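Local coordinates for protein EST1E (Clostridium proteoclasticum, PDB 2WTM) that hydrolyses ester bonds as a promiscuous feruloyl esterase, releasing ferulic acid from its esters, at residues A[31-36]-A[84-89]. Residues are numbered along the deposited sequence; the frame is centred on the assembly and turned at random.
Sequences IIIHGF and TNILAV. With PO4 (phosphate ion), chain E.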
loop_
_atom_site.group_PDB
_atom_site.type_symbol
_atom_site.label_atom_id
_atom_site.label_comp_id
_atom_site.label_asym_id
_atom_site.label_seq_id
_atom_site.Cartn_x
_atom_site.Cartn_y
_atom_site.Cartn_z
ATOM N N ILE A 31 3.226 19.929 4.711
ATOM C CA ILE A 31 2.533 19.228 3.658
ATOM C C ILE A 31 1.046 19.102 4.056
ATOM O O ILE A 31 0.717 18.694 5.178
ATOM C CB ILE A 31 3.159 17.851 3.406
ATOM C CG1 ILE A 31 4.605 18.001 2.885
ATOM C CG2 ILE A 31 2.389 17.083 2.334
ATOM C CD1 ILE A 31 5.452 16.734 2.973
ATOM N N ILE A 32 0.154 19.423 3.139
ATOM C CA ILE A 32 -1.302 19.444 3.406
ATOM C C ILE A 32 -1.983 18.563 2.385
ATOM O O ILE A 32 -1.880 18.794 1.168
ATOM C CB ILE A 32 -1.916 20.886 3.281
ATOM C CG1 ILE A 32 -1.148 21.802 4.235
ATOM C CG2 ILE A 32 -3.361 20.855 3.692
ATOM C CD1 ILE A 32 -1.626 23.277 4.134
ATOM N N ILE A 33 -2.742 17.592 2.857
ATOM C CA ILE A 33 -3.437 16.614 2.029
ATOM C C ILE A 33 -4.965 16.671 2.212
ATOM O O ILE A 33 -5.497 16.550 3.316
ATOM C CB ILE A 33 -2.962 15.173 2.316
ATOM C CG1 ILE A 33 -1.434 15.056 2.298
ATOM C CG2 ILE A 33 -3.638 14.196 1.373
ATOM C CD1 ILE A 33 -0.778 15.407 1.008
ATOM N N HIS A 34 -5.680 16.901 1.105
ATOM C CA HIS A 34 -7.118 16.982 1.108
ATOM C C HIS A 34 -7.812 15.609 1.247
ATOM O O HIS A 34 -7.123 14.561 1.294
ATOM C CB HIS A 34 -7.519 17.565 -0.243
ATOM C CG HIS A 34 -7.078 16.733 -1.376
ATOM N ND1 HIS A 34 -7.794 15.612 -1.764
ATOM C CD2 HIS A 34 -6.006 16.801 -2.191
ATOM C CE1 HIS A 34 -7.139 15.015 -2.744
ATOM N NE2 HIS A 34 -6.055 15.709 -3.028
ATOM N N GLY A 35 -9.155 15.627 1.244
ATOM C CA GLY A 35 -9.921 14.393 1.379
ATOM C C GLY A 35 -10.446 13.786 0.085
ATOM O O GLY A 35 -10.089 14.185 -1.035
ATOM N N PHE A 36 -11.241 12.743 0.267
ATOM C CA PHE A 36 -11.850 11.895 -0.789
ATOM C C PHE A 36 -12.824 12.743 -1.554
ATOM O O PHE A 36 -13.744 13.277 -0.955
ATOM C CB PHE A 36 -12.556 10.767 -0.045
ATOM C CG PHE A 36 -13.393 9.804 -0.857
ATOM C CD1 PHE A 36 -12.894 8.568 -1.254
ATOM C CD2 PHE A 36 -14.759 9.988 -1.023
ATOM C CE1 PHE A 36 -13.668 7.607 -1.917
ATOM C CE2 PHE A 36 -15.516 9.023 -1.676
ATOM C CZ PHE A 36 -14.992 7.810 -2.069
ATOM N N THR A 84 1.830 6.225 -1.426
ATOM C CA THR A 84 2.946 6.349 -2.445
ATOM C C THR A 84 3.175 7.806 -2.822
ATOM O O THR A 84 4.288 8.305 -2.845
ATOM C CB THR A 84 2.740 5.371 -3.602
ATOM O OG1 THR A 84 2.767 4.014 -3.065
ATOM C CG2 THR A 84 3.792 5.532 -4.640
ATOM N N ASN A 85 2.047 8.441 -3.153
ATOM C CA ASN A 85 2.049 9.851 -3.555
ATOM C C ASN A 85 2.667 10.722 -2.467
ATOM O O ASN A 85 3.526 11.589 -2.697
ATOM C CB ASN A 85 0.640 10.362 -3.907
ATOM C CG ASN A 85 -0.046 9.652 -5.047
ATOM O OD1 ASN A 85 -1.231 9.811 -5.202
ATOM N ND2 ASN A 85 0.707 9.007 -5.922
ATOM N N ILE A 86 2.229 10.531 -1.252
ATOM C CA ILE A 86 2.742 11.342 -0.142
ATOM C C ILE A 86 4.212 11.104 0.123
ATOM O O ILE A 86 4.944 12.058 0.366
ATOM C CB ILE A 86 1.906 11.137 1.124
ATOM C CG1 ILE A 86 0.474 11.572 0.928
ATOM C CG2 ILE A 86 2.536 11.822 2.367
ATOM C CD1 ILE A 86 -0.568 11.112 1.975
ATOM N N LEU A 87 4.704 9.871 0.048
ATOM C CA LEU A 87 6.154 9.600 0.142
ATOM C C LEU A 87 6.887 10.391 -0.943
ATOM O O LEU A 87 7.960 10.907 -0.703
ATOM C CB LEU A 87 6.420 8.083 0.024
ATOM C CG LEU A 87 5.964 7.273 1.186
ATOM C CD1 LEU A 87 6.313 5.790 0.939
ATOM C CD2 LEU A 87 6.288 7.714 2.539
ATOM N N ALA A 88 6.298 10.484 -2.139
ATOM C CA ALA A 88 6.918 11.256 -3.233
ATOM C C ALA A 88 6.977 12.728 -2.893
ATOM O O ALA A 88 7.956 13.434 -3.224
ATOM C CB ALA A 88 6.201 11.031 -4.480
ATOM N N VAL A 89 5.934 13.217 -2.256
ATOM C CA VAL A 89 5.889 14.643 -1.950
ATOM C C VAL A 89 6.908 14.881 -0.814
ATOM O O VAL A 89 7.603 15.937 -0.804
ATOM C CB VAL A 89 4.457 15.060 -1.535
ATOM C CG1 VAL A 89 4.433 16.449 -0.906
ATOM C CG2 VAL A 89 3.485 14.959 -2.684
HETATM P P PO4 E . -13.695 13.347 2.655
HETATM O O1 PO4 E . -13.417 14.817 2.355
HETATM O O2 PO4 E . -14.606 12.980 1.508
HETATM O O3 PO4 E . -14.565 13.221 3.898
HETATM O O4 PO4 E . -12.433 12.455 2.829
#
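Ile31 and Ile33 meet Val89 and Ile86 where strand 27-33, in the middle of an alpha/beta-hydrolase sheet, packs against helix 79-93. Ile31 and Ile33, two residues apart on the strand, both direct their CB at the helix, whereas Ile32 between them turns to the other face; Val89 and Ile86 stand three residues apart on the helix, so two pairs form side by side. In the first pair a single methyl does the work for the helix: CG1 of Val89 lies 3.9 Å from Ile31 CG2 and 4.0 Å from Ile31 CD1, resting between the two arms of the isoleucine as the side chains run past each other in opposite senses. Val89 presents this methyl because its chi1 of 167° sets CG1 opposite the backbone N.

The second pair is reciprocal, delta methyl against gamma methylene in both directions: Ile33 CD1 is 4.0 Å from Ile86 CG1, and Ile86 CD1 is 4.1 Å from Ile33 CG1. A bent chain on Ile33 (chi2 -61°) meets an extended one on Ile86, whose end reaches closer to the strand than its CB direction suggests. Val114 of helix 109-120 and Met64 also touch Ile33, extending this apolar layer.

Past the strand end the chain enters the probable active site. There His34 ND1 donates to Gly35 O, with the acceptor in the imidazole plane, while His34 NE2 bonds to Met64 N, so both ring nitrogens are engaged. A phosphate, probably from the crystallisation liquor, is bound by Ser108 and His228 of the likely catalytic triad. Backbone amides of Gln109 and Phe36 also grip it, consistent with an oxyanion hole: Phe36 N donates to phosphate O4 at 2.8 Å, with an N-H...O angle of 158°.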